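PDB 3BWT: pumilio homology domain family member 4 from Saccharomyces cerevisiae, which binds messenger RNA through its Pumilio homology domain, the part present here, and is linked to regulation of transcription. Local coordinates for residues Tyr303-Leu314 with Lys325-Leu333. Numbering follows the deposited sequence.
Sequences YKRLSEIVAPLL and KRIIGMLHL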
loop_
_atom_site.group_PDB
_atom_site.type_symbol
_atom_site.label_atom_id
_atom_site.label_comp_id
_atom_site.label_asym_id
_atom_site.label_seq_id
_atom_site.Cartn_x
_atom_site.Cartn_y
_atom_site.Cartn_z
ATOM N N TYR A 303 -17.456 -22.597 20.936
ATOM C CA TYR A 303 -18.542 -21.621 21.014
ATOM C C TYR A 303 -19.340 -21.749 22.313
ATOM O O TYR A 303 -19.598 -20.762 23.013
ATOM C CB TYR A 303 -19.478 -21.775 19.816
ATOM C CG TYR A 303 -20.721 -20.918 19.892
ATOM C CD1 TYR A 303 -20.667 -19.553 19.612
ATOM C CD2 TYR A 303 -21.953 -21.471 20.248
ATOM C CE1 TYR A 303 -21.810 -18.759 19.678
ATOM C CE2 TYR A 303 -23.098 -20.692 20.315
ATOM C CZ TYR A 303 -23.021 -19.338 20.029
ATOM O OH TYR A 303 -24.154 -18.563 20.089
ATOM N N LYS A 304 -19.740 -22.975 22.619
ATOM C CA LYS A 304 -20.455 -23.261 23.846
ATOM C C LYS A 304 -19.574 -22.927 25.039
ATOM O O LYS A 304 -20.057 -22.422 26.056
ATOM C CB LYS A 304 -20.899 -24.729 23.880
ATOM C CG LYS A 304 -21.970 -25.060 22.833
ATOM C CD LYS A 304 -23.040 -23.962 22.793
ATOM C CE LYS A 304 -24.206 -24.314 21.874
ATOM N NZ LYS A 304 -25.243 -23.234 21.872
ATOM N N ARG A 305 -18.280 -23.194 24.907
ATOM C CA ARG A 305 -17.348 -22.873 25.973
ATOM C C ARG A 305 -17.259 -21.357 26.219
ATOM O O ARG A 305 -17.335 -20.901 27.365
ATOM C CB ARG A 305 -15.975 -23.482 25.700
ATOM C CG ARG A 305 -15.010 -23.227 26.827
ATOM C CD ARG A 305 -13.671 -23.903 26.607
ATOM N NE ARG A 305 -12.737 -23.625 27.692
ATOM C CZ ARG A 305 -11.488 -24.083 27.748
ATOM N NH1 ARG A 305 -11.011 -24.874 26.789
ATOM N NH2 ARG A 305 -10.720 -23.770 28.780
ATOM N N LEU A 306 -17.109 -20.598 25.158
ATOM C CA LEU A 306 -17.141 -19.141 25.244
ATOM C C LEU A 306 -18.476 -18.645 25.786
ATOM O O LEU A 306 -18.521 -17.808 26.684
ATOM C CB LEU A 306 -16.911 -18.512 23.872
ATOM C CG LEU A 306 -15.569 -18.702 23.167
ATOM C CD1 LEU A 306 -15.646 -18.101 21.777
ATOM C CD2 LEU A 306 -14.469 -18.038 23.953
ATOM N N SER A 307 -19.569 -19.138 25.206
ATOM C CA SER A 307 -20.901 -18.726 25.617
ATOM C C SER A 307 -21.098 -18.824 27.121
ATOM O O SER A 307 -21.657 -17.914 27.735
ATOM C CB SER A 307 -21.955 -19.567 24.914
ATOM O OG SER A 307 -22.066 -19.192 23.563
ATOM N N GLU A 308 -20.644 -19.917 27.723
ATOM C CA GLU A 308 -20.978 -20.147 29.126
ATOM C C GLU A 308 -20.202 -19.266 30.095
ATOM O O GLU A 308 -20.610 -19.094 31.243
ATOM C CB GLU A 308 -20.909 -21.630 29.508
ATOM C CG GLU A 308 -19.595 -22.332 29.224
ATOM C CD GLU A 308 -19.754 -23.848 29.246
ATOM O OE1 GLU A 308 -20.917 -24.319 29.120
ATOM O OE2 GLU A 308 -18.725 -24.556 29.385
ATOM N N ILE A 309 -19.099 -18.691 29.631
ATOM C CA ILE A 309 -18.387 -17.695 30.421
ATOM C C ILE A 309 -18.947 -16.297 30.195
ATOM O O ILE A 309 -19.010 -15.482 31.115
ATOM C CB ILE A 309 -16.910 -17.672 30.085
ATOM C CG1 ILE A 309 -16.268 -18.994 30.488
ATOM C CG2 ILE A 309 -16.239 -16.488 30.774
ATOM C CD1 ILE A 309 -14.782 -19.040 30.241
ATOM N N VAL A 310 -19.364 -16.033 28.964
ATOM C CA VAL A 310 -19.899 -14.730 28.599
ATOM C C VAL A 310 -21.287 -14.455 29.177
ATOM O O VAL A 310 -21.547 -13.361 29.678
ATOM C CB VAL A 310 -19.974 -14.558 27.071
ATOM C CG1 VAL A 310 -20.751 -13.293 26.720
ATOM C CG2 VAL A 310 -18.574 -14.540 26.458
ATOM N N ALA A 311 -22.179 -15.438 29.094
ATOM C CA ALA A 311 -23.587 -15.222 29.445
ATOM C C ALA A 311 -23.851 -14.805 30.906
ATOM O O ALA A 311 -24.770 -14.011 31.173
ATOM C CB ALA A 311 -24.440 -16.435 29.058
ATOM N N PRO A 312 -23.063 -15.348 31.855
ATOM C CA PRO A 312 -23.170 -14.925 33.256
ATOM C C PRO A 312 -22.831 -13.447 33.436
ATOM O O PRO A 312 -23.271 -12.813 34.405
ATOM C CB PRO A 312 -22.120 -15.784 33.964
ATOM C CG PRO A 312 -21.948 -16.964 33.098
ATOM C CD PRO A 312 -22.138 -16.482 31.693
ATOM N N LEU A 313 -22.060 -12.903 32.505
ATOM C CA LEU A 313 -21.577 -11.537 32.630
ATOM C C LEU A 313 -22.575 -10.543 32.067
ATOM O O LEU A 313 -22.551 -9.365 32.416
ATOM C CB LEU A 313 -20.217 -11.387 31.943
ATOM C CG LEU A 313 -19.100 -12.088 32.711
ATOM C CD1 LEU A 313 -17.871 -12.367 31.844
ATOM C CD2 LEU A 313 -18.745 -11.251 33.932
ATOM N N LEU A 314 -23.461 -11.026 31.206
ATOM C CA LEU A 314 -24.419 -10.146 30.549
ATOM C C LEU A 314 -25.666 -9.907 31.389
ATOM O O LEU A 314 -26.752 -10.384 31.061
ATOM C CB LEU A 314 -24.787 -10.682 29.164
ATOM C CG LEU A 314 -23.641 -10.601 28.154
ATOM C CD1 LEU A 314 -24.010 -11.283 26.857
ATOM C CD2 LEU A 314 -23.260 -9.162 27.909
ATOM N N LYS A 325 -25.410 -5.188 24.205
ATOM C CA LYS A 325 -26.386 -5.736 23.261
ATOM C C LYS A 325 -25.724 -6.431 22.067
ATOM O O LYS A 325 -26.331 -7.283 21.427
ATOM C CB LYS A 325 -27.335 -4.645 22.751
ATOM C CG LYS A 325 -28.423 -4.207 23.718
ATOM C CD LYS A 325 -29.263 -3.115 23.079
ATOM C CE LYS A 325 -29.908 -2.199 24.114
ATOM N NZ LYS A 325 -30.125 -0.821 23.569
ATOM N N ARG A 326 -24.487 -6.055 21.764
ATOM C CA ARG A 326 -23.784 -6.619 20.626
ATOM C C ARG A 326 -23.443 -8.078 20.892
ATOM O O ARG A 326 -23.682 -8.953 20.054
ATOM C CB ARG A 326 -22.503 -5.834 20.367
ATOM C CG ARG A 326 -22.115 -5.759 18.906
ATOM C CD ARG A 326 -20.615 -5.573 18.724
ATOM N NE ARG A 326 -20.065 -4.508 19.552
ATOM C CZ ARG A 326 -20.412 -3.230 19.457
ATOM N NH1 ARG A 326 -21.328 -2.855 18.574
ATOM N NH2 ARG A 326 -19.853 -2.329 20.258
ATOM N N ILE A 327 -22.877 -8.330 22.068
ATOM C CA ILE A 327 -22.472 -9.669 22.467
ATOM C C ILE A 327 -23.676 -10.565 22.717
ATOM O O ILE A 327 -23.643 -11.762 22.440
ATOM C CB ILE A 327 -21.608 -9.629 23.732
ATOM C CG1 ILE A 327 -20.386 -8.731 23.512
ATOM C CG2 ILE A 327 -21.188 -11.030 24.123
ATOM C CD1 ILE A 327 -19.472 -9.193 22.397
ATOM N N ILE A 328 -24.737 -9.976 23.253
ATOM C CA ILE A 328 -25.983 -10.693 23.473
ATOM C C ILE A 328 -26.457 -11.298 22.152
ATOM O O ILE A 328 -27.063 -12.380 22.115
ATOM C CB ILE A 328 -27.060 -9.745 24.041
ATOM C CG1 ILE A 328 -26.658 -9.271 25.440
ATOM C CG2 ILE A 328 -28.412 -10.425 24.092
ATOM C CD1 ILE A 328 -27.598 -8.246 26.044
ATOM N N GLY A 329 -26.156 -10.594 21.065
ATOM C CA GLY A 329 -26.573 -11.008 19.742
ATOM C C GLY A 329 -25.810 -12.220 19.252
ATOM O O GLY A 329 -26.256 -12.922 18.343
ATOM N N MET A 330 -24.659 -12.476 19.861
ATOM C CA MET A 330 -23.790 -13.551 19.405
ATOM C C MET A 330 -23.998 -14.812 20.226
ATOM O O MET A 330 -23.295 -15.802 20.032
ATOM C CB MET A 330 -22.320 -13.123 19.498
ATOM C CG MET A 330 -22.022 -11.734 18.945
ATOM S SD MET A 330 -22.425 -11.564 17.194
ATOM C CE MET A 330 -21.717 -13.080 16.553
ATOM N N LEU A 331 -24.979 -14.785 21.123
ATOM C CA LEU A 331 -25.013 -15.748 22.221
ATOM C C LEU A 331 -25.696 -17.099 22.019
ATOM O O LEU A 331 -25.223 -18.106 22.551
ATOM C CB LEU A 331 -25.526 -15.094 23.500
ATOM C CG LEU A 331 -24.369 -14.620 24.372
ATOM C CD1 LEU A 331 -24.850 -14.392 25.795
ATOM C CD2 LEU A 331 -23.239 -15.649 24.330
ATOM N N HIS A 332 -26.800 -17.149 21.286
ATOM C CA HIS A 332 -27.519 -18.422 21.207
ATOM C C HIS A 332 -27.563 -19.029 19.807
ATOM O O HIS A 332 -27.618 -20.250 19.659
ATOM C CB HIS A 332 -28.907 -18.298 21.837
ATOM C CG HIS A 332 -28.869 -17.822 23.257
ATOM N ND1 HIS A 332 -28.510 -18.641 24.306
ATOM C CD2 HIS A 332 -29.112 -16.603 23.797
ATOM C CE1 HIS A 332 -28.548 -17.952 25.433
ATOM N NE2 HIS A 332 -28.910 -16.713 25.152
ATOM N N LEU A 333 -27.525 -18.162 18.797
ATOM C CA LEU A 333 -27.366 -18.558 17.397
ATOM C C LEU A 333 -27.689 -20.029 17.117
ATOM O O LEU A 333 -28.075 -20.392 16.004
ATOM C CB LEU A 333 -25.942 -18.237 16.936
ATOM C CG LEU A 333 -25.652 -16.783 16.555
ATOM C CD1 LEU A 333 -26.592 -15.828 17.273
ATOM C CD2 LEU A 333 -24.196 -16.437 16.851
#
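Leu-314 and Leu-331 meet tip to tip at the apolar centre, CD1 of Leu-314 3.4 Å from CD1 of Leu-331. The same methyl of Leu-314 also lies 3.6 Å from CG1 of Ile-328 and touches CG2 of Ile-327, so one branch is wedged among three side chains of 325-333. One helical turn back, Val-310 meets Ile-327 at about a right angle, its CG1 3.5 Å from Ile-327 CG2. That methyl gets there because it stands opposite the backbone N (chi1 170°). Leu-331 spreads its fork along 303-314: CD1 lies 3.9 Å from CB of Ala-311, while CD2 faces Val-310 CG1 and Ser-307.

The contact closes the C-terminal end of the Pumilio repeat array, an all-helical superhelix. Helix 300-310 lies largely in the eighth repeat; helix 322-328 and the tail after it fold back against it, the chain turning through a type I beta turn from Ile-328 to Leu-331.

Farther out the contact becomes polar. Ser-307 turns OG back to the carbonyl O of Tyr-303 (3.0 Å), above the carbonyl plane, and the Tyr-303 O also accepts a bond from Ser-307 N. The Tyr-303 ring meets His-296 of helix 284-298 edge-to-face, and its own edge is turned to the carbonyl O of Met-330, 2.9 Å from OH. Leu-331 O lies 2.7 Å from the same Tyr-303 OH; the model does not settle which carbonyl takes the proton, and the hydroxyl's exact place is less sure. A phenylalanine here, lacking the hydroxyl, would probably leave the carbonyls of Met-330 and Leu-331 without this polar neighbour.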